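Local coordinates for protein HepC.19480.a.B1 (Helicobacter pylori, PDB 6MTZ) that is of unknown function but is probably a phosphoesterase of the DHH/DHHA1 family, at residues T121-C124 with Y130-L133; L148-E153 with Q164-E169; F187-E192 with N244-L249; R194-K199 with I227-D232; D333-S338 with K345-E350. One frame throughout, in Å; residues are numbered along the deposited sequence. Where two conformers were deposited one is given.

Interaction 1: residues T121-C124 with Y130-L133; sequences TNRC and YEFL. With EDO (1,2-ethanediol), chain C.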
# COMPACT_ATOMS: atom_id res chain seq x y z
N THR A 121 -16.24 17.24 -8.58
CA THR A 121 -17.01 16.18 -7.94
C THR A 121 -17.73 15.29 -8.94
O THR A 121 -18.36 14.30 -8.53
CB THR A 121 -18.04 16.78 -6.97
OG1 THR A 121 -19.02 17.52 -7.70
CG2 THR A 121 -17.36 17.70 -5.96
N ASN A 122 -17.68 15.61 -10.23
CA ASN A 122 -18.44 14.88 -11.23
C ASN A 122 -17.66 13.76 -11.91
O ASN A 122 -18.22 13.06 -12.76
CB ASN A 122 -18.95 15.87 -12.28
CG ASN A 122 -19.91 16.87 -11.69
OD1 ASN A 122 -20.81 16.50 -10.92
ND2 ASN A 122 -19.71 18.15 -12.00
N ARG A 123 -16.39 13.56 -11.55
CA ARG A 123 -15.56 12.53 -12.16
C ARG A 123 -14.81 11.79 -11.06
O ARG A 123 -14.57 12.34 -9.98
CB ARG A 123 -14.53 13.11 -13.14
CG ARG A 123 -15.09 13.51 -14.51
CD ARG A 123 -14.02 14.17 -15.36
NE ARG A 123 -13.66 15.49 -14.85
CZ ARG A 123 -12.54 16.13 -15.15
NH1 ARG A 123 -11.65 15.58 -15.96
NH2 ARG A 123 -12.30 17.33 -14.62
N CYS A 124 -14.45 10.55 -11.34
CA CYS A 124 -13.57 9.86 -10.42
C CYS A 124 -12.17 10.45 -10.55
O CYS A 124 -11.83 11.11 -11.54
CB CYS A 124 -13.54 8.36 -10.70
SG CYS A 124 -12.59 7.91 -12.19
N TYR A 130 -6.14 11.17 -15.61
CA TYR A 130 -5.86 10.83 -17.00
C TYR A 130 -5.95 12.06 -17.89
O TYR A 130 -5.06 12.32 -18.71
CB TYR A 130 -6.81 9.74 -17.51
CG TYR A 130 -6.55 9.46 -18.97
CD1 TYR A 130 -5.38 8.84 -19.37
CD2 TYR A 130 -7.43 9.91 -19.97
CE1 TYR A 130 -5.11 8.61 -20.73
CE2 TYR A 130 -7.17 9.70 -21.33
CZ TYR A 130 -6.00 9.05 -21.70
OH TYR A 130 -5.72 8.83 -23.04
N GLU A 131 -7.01 12.84 -17.73
CA GLU A 131 -7.19 13.98 -18.63
C GLU A 131 -6.15 15.06 -18.35
O GLU A 131 -5.64 15.70 -19.28
CB GLU A 131 -8.62 14.50 -18.53
CG GLU A 131 -9.53 13.69 -19.48
CD GLU A 131 -11.02 13.66 -19.14
OE1 GLU A 131 -11.73 12.90 -19.83
OE2 GLU A 131 -11.48 14.36 -18.22
N PHE A 132 -5.76 15.24 -17.08
CA PHE A 132 -4.70 16.19 -16.78
C PHE A 132 -3.36 15.75 -17.37
O PHE A 132 -2.64 16.55 -17.98
CB PHE A 132 -4.57 16.39 -15.26
CG PHE A 132 -3.37 17.19 -14.86
CD1 PHE A 132 -3.39 18.59 -14.92
CD2 PHE A 132 -2.23 16.57 -14.40
CE1 PHE A 132 -2.29 19.33 -14.53
CE2 PHE A 132 -1.10 17.31 -14.02
CZ PHE A 132 -1.13 18.68 -14.10
N LEU A 133 -2.99 14.48 -17.18
CA LEU A 133 -1.71 14.02 -17.73
C LEU A 133 -1.73 14.03 -19.26
O LEU A 133 -0.76 14.46 -19.89
CB LEU A 133 -1.37 12.62 -17.19
CG LEU A 133 -1.16 12.55 -15.68
CD1 LEU A 133 -0.64 11.17 -15.24
CD2 LEU A 133 -0.21 13.66 -15.22
C1 EDO C . -11.39 7.99 -20.97
O1 EDO C . -12.81 7.83 -21.07
C2 EDO C . -11.07 9.20 -20.09
O2 EDO C . -10.75 10.35 -20.88
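E131 and R123 meet through a single pair of side-chain ends, and E131 is the one to follow outward. Its CB lies 4.1 Å from R123 NH1. CG lies anti to the carbonyl carbon (chi1 -85°), and the chain beyond it is extended, which lets the carboxylate reach R123. CG and CD both pass near the O2 hydroxyl of a bound 1,2-ethanediol. The two oxygens then divide their partners. OE1 accepts a hydrogen bond from O2 of the diol at 2.9 Å, while OE2 forms a salt bridge with R123 NH1 at 2.6 Å. As a hydrogen bond that contact is weak, because the N-H is bent to 120°; OE2 lies at the edge of the guanidinium, near its plane, and the two planar groups are 26° apart.

The salt bridge spans the start of helix 125-136, which follows the last strand of the parallel sheet in the N-terminal, Rossmann-like domain. C124 is the N-cap residue of this helix, its sulfur capping a backbone N of the first turn, and its own N is held by N156 of helix 145-159. R123 thus stands just ahead of the helix, and its long, flexible chain suits it to reach E131, nearly two turns into the helix. The guanidinium has a second carboxylate partner, D120, which forms a salt bridge with NE. Next to E131, the ring edge of Y130 comes up to the same diol, with CD2 3.5 Å from O2, and its hydroxyl is hydrogen-bonded to E149.

Interaction 2: residues L148-E153 with Q164-E169; sequences LEPLVE and QGYGFE. With EDO (1,2-ethanediol), chain C.
E153 OE1 has two partners: it accepts a hydrogen bond from O1 of a bound 1,2-ethanediol at 2.8 Å and forms a salt bridge with K127 of helix 125-136. The other oxygen faces the partner segment, where one water donates to E153 OE2 at 3.3 Å and accepts from the backbone N of Y166 at 2.8 Å. A bend at chi2 (66°) curls the glutamate chain back, and its CG rests 3.9 Å from Y166 CB.

Y166 occupies the second position of a type II beta turn from G165 to F168, closed by F168 N bonding to G165 O at 3.3 Å. The third position requires a positive phi, which G167 supplies without strain, and G167 is also the N-cap of helix 168-180. The turn brings Y166 back against helix 145-159 and leads straight into helix 168-180.

The tyrosine supplies most of the remaining contact. With CG anti to its own backbone N (chi1 172°), the ring reaches over to P150. P150 O sits at the ring edge, near its plane, 3.4 Å from Y166 CE2, while the phenol oxygen Y166 OH lies 3.5 Å from P150 CB. Proline suits this place in two ways: its compact apolar ring lets CB pack on the tyrosine, and its lack of an N-H goes with the kink in the helix at this point. Near the turn, the hydroxyl of S157 lies within hydrogen-bonding reach of the carbonyl oxygens of both E153 and Y166, which share its one proton.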
# COMPACT_ATOMS: atom_id res chain seq x y z
N LEU A 148 -6.27 1.78 -22.34
CA LEU A 148 -6.17 2.63 -21.16
C LEU A 148 -7.40 3.51 -20.99
O LEU A 148 -7.94 3.64 -19.88
CB LEU A 148 -4.88 3.46 -21.22
CG LEU A 148 -4.69 4.38 -20.01
CD1 LEU A 148 -4.72 3.59 -18.70
CD2 LEU A 148 -3.38 5.13 -20.14
N GLU A 149 -7.89 4.12 -22.09
CA GLU A 149 -9.06 4.98 -21.95
C GLU A 149 -10.31 4.19 -21.57
O GLU A 149 -11.08 4.65 -20.72
CB GLU A 149 -9.29 5.82 -23.22
CG GLU A 149 -8.24 6.92 -23.36
CD GLU A 149 -8.47 7.82 -24.56
OE1 GLU A 149 -9.45 7.62 -25.29
OE2 GLU A 149 -7.65 8.74 -24.76
N PRO A 150 -10.56 3.01 -22.15
CA PRO A 150 -11.67 2.19 -21.63
C PRO A 150 -11.52 1.83 -20.16
O PRO A 150 -12.50 1.85 -19.41
CB PRO A 150 -11.61 0.95 -22.53
CG PRO A 150 -11.13 1.49 -23.82
CD PRO A 150 -10.04 2.45 -23.40
N LEU A 151 -10.31 1.49 -19.73
CA LEU A 151 -10.09 1.19 -18.32
C LEU A 151 -10.41 2.40 -17.45
O LEU A 151 -11.06 2.26 -16.40
CB LEU A 151 -8.66 0.71 -18.09
CG LEU A 151 -8.29 0.07 -16.73
CD1 LEU A 151 -7.10 -0.84 -16.88
CD2 LEU A 151 -7.96 1.13 -15.69
N VAL A 152 -9.98 3.58 -17.87
CA VAL A 152 -10.28 4.80 -17.12
C VAL A 152 -11.78 5.00 -17.02
O VAL A 152 -12.32 5.25 -15.93
CB VAL A 152 -9.58 6.01 -17.76
CG1 VAL A 152 -10.16 7.30 -17.20
CG2 VAL A 152 -8.09 5.92 -17.50
N GLU A 153 -12.48 4.88 -18.15
CA GLU A 153 -13.92 5.10 -18.17
C GLU A 153 -14.65 4.08 -17.29
O GLU A 153 -15.62 4.41 -16.60
CB GLU A 153 -14.44 5.06 -19.61
CG GLU A 153 -15.89 5.53 -19.75
CD GLU A 153 -16.09 7.02 -19.42
OE1 GLU A 153 -15.10 7.79 -19.38
OE2 GLU A 153 -17.25 7.42 -19.20
N GLN A 164 -25.48 2.71 -16.12
CA GLN A 164 -25.50 2.71 -17.57
C GLN A 164 -24.14 3.03 -18.18
O GLN A 164 -24.00 2.95 -19.40
CB GLN A 164 -26.53 3.73 -18.09
CG GLN A 164 -27.91 3.56 -17.49
CD GLN A 164 -28.37 2.13 -17.54
OE1 GLN A 164 -28.48 1.53 -18.61
NE2 GLN A 164 -28.62 1.55 -16.38
N GLY A 165 -23.16 3.43 -17.38
CA GLY A 165 -21.90 3.89 -17.94
C GLY A 165 -21.06 2.74 -18.46
O GLY A 165 -21.23 1.59 -18.06
N TYR A 166 -20.14 3.05 -19.37
CA TYR A 166 -19.27 2.03 -19.94
C TYR A 166 -18.54 1.28 -18.84
O TYR A 166 -18.02 1.88 -17.90
CB TYR A 166 -18.26 2.66 -20.90
CG TYR A 166 -17.23 1.64 -21.36
CD1 TYR A 166 -17.48 0.84 -22.46
CD2 TYR A 166 -16.02 1.48 -20.69
CE1 TYR A 166 -16.55 -0.09 -22.89
CE2 TYR A 166 -15.10 0.54 -21.09
CZ TYR A 166 -15.37 -0.24 -22.20
OH TYR A 166 -14.46 -1.15 -22.63
N GLY A 167 -18.51 -0.05 -18.97
CA GLY A 167 -17.73 -0.87 -18.07
C GLY A 167 -18.23 -0.95 -16.65
O GLY A 167 -17.48 -1.34 -15.77
N PHE A 168 -19.50 -0.61 -16.40
CA PHE A 168 -20.00 -0.55 -15.03
C PHE A 168 -19.89 -1.89 -14.32
O PHE A 168 -19.29 -1.98 -13.24
CB PHE A 168 -21.45 -0.06 -15.03
CG PHE A 168 -22.12 -0.15 -13.68
CD1 PHE A 168 -21.85 0.79 -12.70
CD2 PHE A 168 -23.02 -1.17 -13.41
CE1 PHE A 168 -22.47 0.71 -11.46
CE2 PHE A 168 -23.64 -1.25 -12.17
CZ PHE A 168 -23.37 -0.30 -11.19
N GLU A 169 -20.46 -2.95 -14.90
CA GLU A 169 -20.47 -4.24 -14.20
C GLU A 169 -19.06 -4.79 -14.00
O GLU A 169 -18.73 -5.30 -12.92
CB GLU A 169 -21.34 -5.25 -14.95
CG GLU A 169 -22.82 -4.85 -15.00
CD GLU A 169 -23.49 -4.89 -13.64
OE1 GLU A 169 -24.59 -4.33 -13.50
OE2 GLU A 169 -22.91 -5.48 -12.70
C1 EDO C . -11.39 7.99 -20.97
O1 EDO C . -12.81 7.83 -21.07
C2 EDO C . -11.07 9.20 -20.09
O2 EDO C . -10.75 10.35 -20.88
O HOH W 1 -19.86 5.73 -20.16

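Interaction 3: residues F187-E192 with N244-L249; sequences FMFDDE and NAQTHL
The ring of F189 is pressed against two residues one turn apart on helix 238-251, L249 and Q246. L249 CD1 lies over one face, 4.3 Å from the ring centroid and 26° off the normal, a CH-pi contact; L249 CB adds a closer touch, 3.6 Å from F189 CE1. At the ring edge Q246 OE1 lies in plane, 3.5 Å from F189 CE2, with the amide turned 65° from the ring. A carbonyl oxygen suits this position because aromatic C-H groups carry a slight positive charge. L249 and E192 lie side by side, pointing opposite ways, with L249 CD1 3.8 Å from E192 CG. The glutamate bends at chi2 (84°), and it contributes chiefly its aliphatic part here.

What positions the ring comes next. M188 CB covers the face opposite L249, 3.6 Å above the plane and over its centre, so the phenylalanine is clamped between leucine and methionine. Q246 is steadied by N185, whose backbone N is hydrogen-bonded to OE1. F189 itself is the N-cap residue of helix 190-203, and salt bridges from D190 and D191 to R194 brace the first turn of that helix.

Further out, M272 packs on both F189 and Q246. The contact thus joins the beginning of helix 190-203 to helix 238-251, whose other side, through T247, lies on helix 276-285, while F187 meets Y270 of strand 264-270 edge-to-face.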
# COMPACT_ATOMS: atom_id res chain seq x y z
N PHE A 187 1.75 -2.47 4.67
CA PHE A 187 2.75 -1.78 5.48
C PHE A 187 4.14 -2.37 5.26
O PHE A 187 5.11 -1.64 5.07
CB PHE A 187 2.41 -1.85 6.97
CG PHE A 187 3.42 -1.12 7.84
CD1 PHE A 187 4.56 -1.75 8.30
CD2 PHE A 187 3.26 0.23 8.11
CE1 PHE A 187 5.51 -1.06 9.05
CE2 PHE A 187 4.19 0.91 8.86
CZ PHE A 187 5.32 0.27 9.33
N MET A 188 4.24 -3.70 5.32
CA MET A 188 5.56 -4.32 5.24
C MET A 188 6.12 -4.32 3.82
O MET A 188 7.34 -4.25 3.65
CB MET A 188 5.50 -5.75 5.80
CG MET A 188 5.17 -5.83 7.30
SD MET A 188 6.38 -5.05 8.38
CE MET A 188 7.79 -6.17 8.25
N PHE A 189 5.25 -4.40 2.81
CA PHE A 189 5.67 -4.60 1.41
C PHE A 189 5.01 -3.57 0.50
O PHE A 189 4.29 -3.91 -0.43
CB PHE A 189 5.34 -6.01 0.95
CG PHE A 189 5.59 -7.06 2.01
CD1 PHE A 189 6.86 -7.26 2.50
CD2 PHE A 189 4.54 -7.83 2.50
CE1 PHE A 189 7.10 -8.24 3.47
CE2 PHE A 189 4.77 -8.80 3.46
CZ PHE A 189 6.05 -9.01 3.95
N ASP A 190 5.30 -2.29 0.76
CA ASP A 190 4.55 -1.22 0.11
C ASP A 190 4.64 -1.31 -1.41
O ASP A 190 3.61 -1.29 -2.10
CB ASP A 190 5.07 0.13 0.59
CG ASP A 190 4.34 1.28 -0.05
OD1 ASP A 190 3.16 1.50 0.30
OD2 ASP A 190 4.94 1.93 -0.92
N ASP A 191 5.85 -1.45 -1.95
CA ASP A 191 6.00 -1.47 -3.40
C ASP A 191 5.48 -2.76 -4.00
O ASP A 191 4.88 -2.75 -5.08
CB ASP A 191 7.46 -1.26 -3.79
CG ASP A 191 7.94 0.13 -3.49
OD1 ASP A 191 7.09 1.05 -3.37
OD2 ASP A 191 9.17 0.31 -3.36
N GLU A 192 5.73 -3.90 -3.34
CA GLU A 192 5.29 -5.17 -3.91
C GLU A 192 3.78 -5.29 -3.83
O GLU A 192 3.16 -5.92 -4.70
CB GLU A 192 5.96 -6.34 -3.20
CG GLU A 192 7.48 -6.41 -3.40
CD GLU A 192 8.25 -5.52 -2.43
OE1 GLU A 192 7.60 -4.79 -1.65
OE2 GLU A 192 9.51 -5.54 -2.45
N ASN A 244 4.31 -17.82 1.39
CA ASN A 244 5.62 -17.97 0.76
C ASN A 244 6.09 -16.67 0.12
O ASN A 244 7.25 -16.29 0.27
CB ASN A 244 5.59 -19.08 -0.27
CG ASN A 244 6.61 -20.14 0.02
OD1 ASN A 244 7.81 -19.94 -0.23
ND2 ASN A 244 6.17 -21.24 0.61
N ALA A 245 5.20 -15.99 -0.61
CA ALA A 245 5.58 -14.70 -1.19
C ALA A 245 6.00 -13.72 -0.10
O ALA A 245 6.99 -13.00 -0.26
CB ALA A 245 4.41 -14.15 -2.02
N GLN A 246 5.29 -13.70 1.03
CA GLN A 246 5.62 -12.74 2.09
C GLN A 246 6.92 -13.10 2.80
O GLN A 246 7.77 -12.23 3.01
CB GLN A 246 4.45 -12.63 3.07
CG GLN A 246 3.27 -11.92 2.41
CD GLN A 246 2.10 -11.69 3.34
OE1 GLN A 246 1.77 -10.54 3.68
NE2 GLN A 246 1.43 -12.78 3.72
N THR A 247 7.09 -14.37 3.17
CA THR A 247 8.33 -14.76 3.85
C THR A 247 9.56 -14.44 3.01
O THR A 247 10.59 -14.00 3.54
CB THR A 247 8.31 -16.26 4.22
OG1 THR A 247 8.15 -17.05 3.04
CG2 THR A 247 7.18 -16.56 5.19
N HIS A 248 9.49 -14.66 1.68
CA HIS A 248 10.62 -14.32 0.83
C HIS A 248 10.95 -12.83 0.93
O HIS A 248 12.13 -12.46 1.02
CB HIS A 248 10.34 -14.68 -0.63
CG HIS A 248 11.45 -14.26 -1.57
ND1 HIS A 248 11.43 -13.07 -2.27
CD2 HIS A 248 12.61 -14.87 -1.89
CE1 HIS A 248 12.53 -12.97 -2.99
NE2 HIS A 248 13.26 -14.05 -2.79
N LEU A 249 9.93 -11.98 0.93
CA LEU A 249 10.17 -10.55 1.12
C LEU A 249 10.64 -10.25 2.53
O LEU A 249 11.45 -9.33 2.72
CB LEU A 249 8.90 -9.76 0.78
CG LEU A 249 8.45 -9.94 -0.68
CD1 LEU A 249 7.11 -9.25 -0.92
CD2 LEU A 249 9.51 -9.40 -1.64

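Interaction 4: residues R194-K199 with I227-D232; sequences RDYKLK and IALGGD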
# COMPACT_ATOMS: atom_id res chain seq x y z
N ARG A 194 1.77 -2.66 -4.21
CA ARG A 194 1.27 -1.82 -5.29
C ARG A 194 1.47 -2.49 -6.64
O ARG A 194 0.56 -2.48 -7.47
CB ARG A 194 1.97 -0.46 -5.26
CG ARG A 194 1.55 0.49 -6.38
CD ARG A 194 2.29 1.86 -6.26
NE ARG A 194 2.20 2.42 -4.92
CZ ARG A 194 3.15 2.37 -3.99
NH1 ARG A 194 4.32 1.77 -4.24
NH2 ARG A 194 2.93 2.92 -2.80
N ASP A 195 2.64 -3.09 -6.86
CA ASP A 195 2.91 -3.77 -8.13
C ASP A 195 1.91 -4.88 -8.38
O ASP A 195 1.43 -5.06 -9.51
CB ASP A 195 4.33 -4.35 -8.12
CG ASP A 195 5.40 -3.28 -8.18
OD1 ASP A 195 5.07 -2.08 -8.31
OD2 ASP A 195 6.59 -3.64 -8.08
N TYR A 196 1.60 -5.65 -7.34
CA TYR A 196 0.64 -6.75 -7.44
C TYR A 196 -0.74 -6.25 -7.86
O TYR A 196 -1.33 -6.75 -8.83
CB TYR A 196 0.60 -7.44 -6.08
CG TYR A 196 -0.41 -8.53 -5.85
CD1 TYR A 196 -0.59 -9.58 -6.74
CD2 TYR A 196 -1.13 -8.55 -4.67
CE1 TYR A 196 -1.51 -10.60 -6.47
CE2 TYR A 196 -2.04 -9.52 -4.39
CZ TYR A 196 -2.24 -10.54 -5.28
OH TYR A 196 -3.16 -11.51 -4.92
N LYS A 197 -1.29 -5.28 -7.12
CA LYS A 197 -2.61 -4.74 -7.46
C LYS A 197 -2.58 -4.15 -8.86
O LYS A 197 -3.50 -4.38 -9.65
CB LYS A 197 -3.06 -3.68 -6.45
CG LYS A 197 -3.29 -4.20 -5.03
CD LYS A 197 -3.71 -3.09 -4.08
CE LYS A 197 -3.95 -3.55 -2.66
NZ LYS A 197 -5.00 -4.57 -2.53
N LEU A 198 -1.52 -3.41 -9.20
CA LEU A 198 -1.48 -2.77 -10.51
C LEU A 198 -1.35 -3.79 -11.62
O LEU A 198 -1.92 -3.61 -12.71
CB LEU A 198 -0.34 -1.76 -10.59
CG LEU A 198 -0.52 -0.53 -9.70
CD1 LEU A 198 0.48 0.52 -10.12
CD2 LEU A 198 -1.94 -0.00 -9.80
N LYS A 199 -0.60 -4.87 -11.38
CA LYS A 199 -0.56 -5.96 -12.35
C LYS A 199 -1.96 -6.53 -12.57
O LYS A 199 -2.40 -6.69 -13.71
CB LYS A 199 0.40 -7.06 -11.90
N ILE A 227 -0.96 -16.61 -9.69
CA ILE A 227 0.18 -16.49 -10.59
C ILE A 227 0.91 -15.18 -10.34
O ILE A 227 2.15 -15.14 -10.33
CB ILE A 227 -0.28 -16.62 -12.05
CG1 ILE A 227 -0.66 -18.07 -12.33
CG2 ILE A 227 0.82 -16.21 -13.01
CD1 ILE A 227 -1.38 -18.23 -13.60
N ALA A 228 0.17 -14.09 -10.14
CA ALA A 228 0.85 -12.81 -9.91
C ALA A 228 1.66 -12.85 -8.62
O ALA A 228 2.65 -12.13 -8.49
CB ALA A 228 -0.17 -11.67 -9.85
N LEU A 229 1.27 -13.71 -7.67
CA LEU A 229 2.03 -13.81 -6.42
C LEU A 229 3.25 -14.70 -6.55
O LEU A 229 3.95 -14.91 -5.55
CB LEU A 229 1.13 -14.33 -5.30
CG LEU A 229 0.08 -13.37 -4.76
CD1 LEU A 229 -0.91 -14.16 -3.95
CD2 LEU A 229 0.73 -12.28 -3.92
N GLY A 230 3.53 -15.24 -7.73
CA GLY A 230 4.67 -16.14 -7.94
C GLY A 230 4.40 -17.60 -7.65
O GLY A 230 5.35 -18.40 -7.64
N GLY A 231 3.14 -17.99 -7.43
CA GLY A 231 2.83 -19.37 -7.13
C GLY A 231 2.44 -20.16 -8.36
O GLY A 231 2.27 -19.61 -9.45
N ASP A 232 2.32 -21.48 -8.17
CA ASP A 232 1.82 -22.37 -9.22
C ASP A 232 0.42 -22.83 -8.83
O ASP A 232 0.28 -23.70 -7.96
CB ASP A 232 2.75 -23.57 -9.42
CG ASP A 232 2.17 -24.63 -10.38
OD1 ASP A 232 1.08 -24.44 -10.97
OD2 ASP A 232 2.83 -25.68 -10.54
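Y196 carries this contact, its ring lying against A228 and L229 where helix 213-228 ends. Along 194-199 the helix is regular: the carbonyl oxygens of R194 and D195 accept the backbone N-H groups of L198 and K199. R194 points elsewhere, to a hydrogen bond with N39.

At Y196, CG is anti to the backbone N (chi1 174°), which sends the ring out from the helix toward the other segment. A228 CB reaches the ring in its plane, at the edge, 3.8 Å from Y196 CD1; a methyl group is small enough to let the two backbones approach, with CA atoms of Y196 and A228 6.5 Å apart. L229 takes a face instead. Its CD2 stands 3.8 Å from the ring centroid, only 15° off the normal, in a CH-pi contact, while L229 CG lies 3.6 Å from Y196 CE1 and L229 CD1 3.6 Å from Y196 OH. One leucine thus covers part of a ring face and the phenol oxygen. That oxygen, on a buried side chain, has its polar partner in E183.

L229 is the last residue before the chain leaves helical geometry. G230, with positive phi (87°), closes the helix in a Schellman motif, its N bonding back to I227 O at 2.9 Å; glycine suits it, since a CB here would be jammed against the preceding carbonyl oxygen. K197 NZ, further along, is hydrogen-bonded to S181 OG and the carbonyl oxygen of I178. Helix 190-203 therefore stands between helix 19-29, touched by R194, K197 and L198, and the end of helix 213-228, where L229 also packs on M238 and I241 of helix 238-251.

Interaction 5: residues D333-S338 with K345-E350; sequences DGFRES and KEQIEE
The amide of Q347 lies almost parallel to two flat groups, the ring of F335 (planes 10° apart) and the guanidinium of R336 (22° apart). Against R336 it is a true stack: Q347 OE1 sits 3.7 Å above the guanidinium plane, over its centre, and R336 NH2 comes within 3.6 Å of Q347 CG. The bend of the arginine at chi3 folds it over the amide in this way. F335 approaches obliquely, its chain crossing the glutamine at about a right angle, with F335 CD1 3.7 Å from Q347 OE1.

Between these groups the amide reads the backbone of R336 at both ends. R336 N donates to Q347 OE1 at 2.9 Å, and Q347 NE2 donates to R336 O at 3.1 Å, nearly straight at 169°; each acceptor is used in its carbonyl plane, on a lone pair. NE2 also bonds to D343 O, one turn back in helix 341-353.

Glutamine suits the place because its amide offers a donor and an acceptor side by side, as a neighbouring strand would. A peptide outside any regular strand thereby has its polar groups paired, and the positive guanidinium over the partly negative OE1 is probably favourable electrostatically.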
# COMPACT_ATOMS: atom_id res chain seq x y z
N ASP A 333 0.46 -1.71 26.58
CA ASP A 333 -0.24 -0.52 27.07
C ASP A 333 0.50 0.74 26.64
O ASP A 333 1.73 0.80 26.69
CB ASP A 333 -0.35 -0.57 28.59
CG ASP A 333 -1.16 -1.75 29.08
OD1 ASP A 333 -2.25 -1.99 28.53
OD2 ASP A 333 -0.69 -2.45 30.01
N GLY A 334 -0.26 1.76 26.24
CA GLY A 334 0.34 3.00 25.78
C GLY A 334 1.10 2.89 24.47
O GLY A 334 2.00 3.70 24.22
N PHE A 335 0.77 1.91 23.64
CA PHE A 335 1.49 1.76 22.38
C PHE A 335 1.19 2.92 21.44
O PHE A 335 0.05 3.36 21.30
CB PHE A 335 1.13 0.43 21.72
CG PHE A 335 1.84 0.20 20.42
CD1 PHE A 335 3.12 -0.33 20.39
CD2 PHE A 335 1.23 0.54 19.22
CE1 PHE A 335 3.77 -0.54 19.20
CE2 PHE A 335 1.88 0.34 18.02
CZ PHE A 335 3.16 -0.20 18.02
N ARG A 336 2.23 3.39 20.76
CA ARG A 336 2.17 4.59 19.95
C ARG A 336 2.19 4.19 18.48
O ARG A 336 3.24 3.81 17.95
CB ARG A 336 3.32 5.53 20.30
CG ARG A 336 3.20 6.11 21.71
CD ARG A 336 4.32 7.10 22.02
NE ARG A 336 5.65 6.48 21.94
CZ ARG A 336 6.20 5.78 22.92
NH1 ARG A 336 5.54 5.59 24.06
NH2 ARG A 336 7.41 5.25 22.77
N GLU A 337 1.03 4.27 17.83
CA GLU A 337 0.90 3.91 16.42
C GLU A 337 1.83 4.77 15.58
O GLU A 337 2.18 5.89 15.95
CB GLU A 337 -0.55 4.08 15.96
N SER A 338 2.23 4.25 14.42
CA SER A 338 3.11 5.01 13.55
C SER A 338 3.11 4.39 12.16
O SER A 338 2.75 3.23 11.98
CB SER A 338 4.53 5.07 14.12
OG SER A 338 5.41 5.72 13.24
N LYS A 345 9.66 -0.38 16.15
CA LYS A 345 10.69 -1.30 16.63
C LYS A 345 11.30 -0.81 17.93
O LYS A 345 11.53 -1.60 18.86
CB LYS A 345 11.76 -1.47 15.57
CG LYS A 345 12.84 -2.47 15.93
CD LYS A 345 13.97 -2.41 14.91
CE LYS A 345 15.03 -3.46 15.20
NZ LYS A 345 16.17 -3.36 14.25
N GLU A 346 11.58 0.50 18.02
CA GLU A 346 12.13 1.07 19.25
C GLU A 346 11.25 0.75 20.45
O GLU A 346 11.76 0.52 21.55
CB GLU A 346 12.30 2.58 19.09
CG GLU A 346 13.33 3.01 18.05
CD GLU A 346 13.43 4.53 17.92
OE1 GLU A 346 12.88 5.24 18.79
OE2 GLU A 346 14.05 5.01 16.96
N GLN A 347 9.93 0.72 20.26
CA GLN A 347 9.04 0.42 21.38
C GLN A 347 9.21 -1.02 21.85
O GLN A 347 9.24 -1.28 23.06
CB GLN A 347 7.60 0.72 20.98
CG GLN A 347 7.35 2.22 20.91
CD GLN A 347 5.98 2.56 20.37
OE1 GLN A 347 5.02 2.72 21.13
NE2 GLN A 347 5.88 2.70 19.05
N ILE A 348 9.35 -1.96 20.92
CA ILE A 348 9.66 -3.34 21.30
C ILE A 348 11.03 -3.42 21.98
O ILE A 348 11.17 -4.01 23.06
CB ILE A 348 9.58 -4.25 20.07
CG1 ILE A 348 8.20 -4.16 19.42
CG2 ILE A 348 9.94 -5.67 20.43
CD1 ILE A 348 7.08 -4.31 20.38
N GLU A 349 12.05 -2.81 21.37
CA GLU A 349 13.39 -2.81 21.94
C GLU A 349 13.39 -2.33 23.39
O GLU A 349 14.00 -2.94 24.26
CB GLU A 349 14.33 -1.96 21.09
CG GLU A 349 14.42 -2.45 19.63
CD GLU A 349 15.44 -1.71 18.77
OE1 GLU A 349 15.50 -0.46 18.83
OE2 GLU A 349 16.17 -2.38 18.02
N GLU A 350 12.69 -1.22 23.65
CA GLU A 350 12.64 -0.69 25.01
C GLU A 350 12.08 -1.73 25.98
O GLU A 350 12.66 -1.98 27.04
CB GLU A 350 11.82 0.60 25.06

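From the N terminus, interaction 1 closes a short loop where the parallel sheet's last strand passes into helix 125-136. Interaction 2 follows in series, between helices 145-159 and 168-180; Y130 packs on L148 and V152 between the two, and both share one 1,2-ethanediol. These two serve the parallel-sheet domain and the helices after it. Interaction 3 closes a much longer loop, from the start of helix 190-203 to helix 238-251, and interaction 4 nests inside it, meeting it where A245 packs on L229. Interaction 5 closes the last loop, in the mixed-sheet domain, and brushes interaction 3 at F187 and S338. No loops cross, and interactions 1 and 5 lie on opposite sides of the chain's centre.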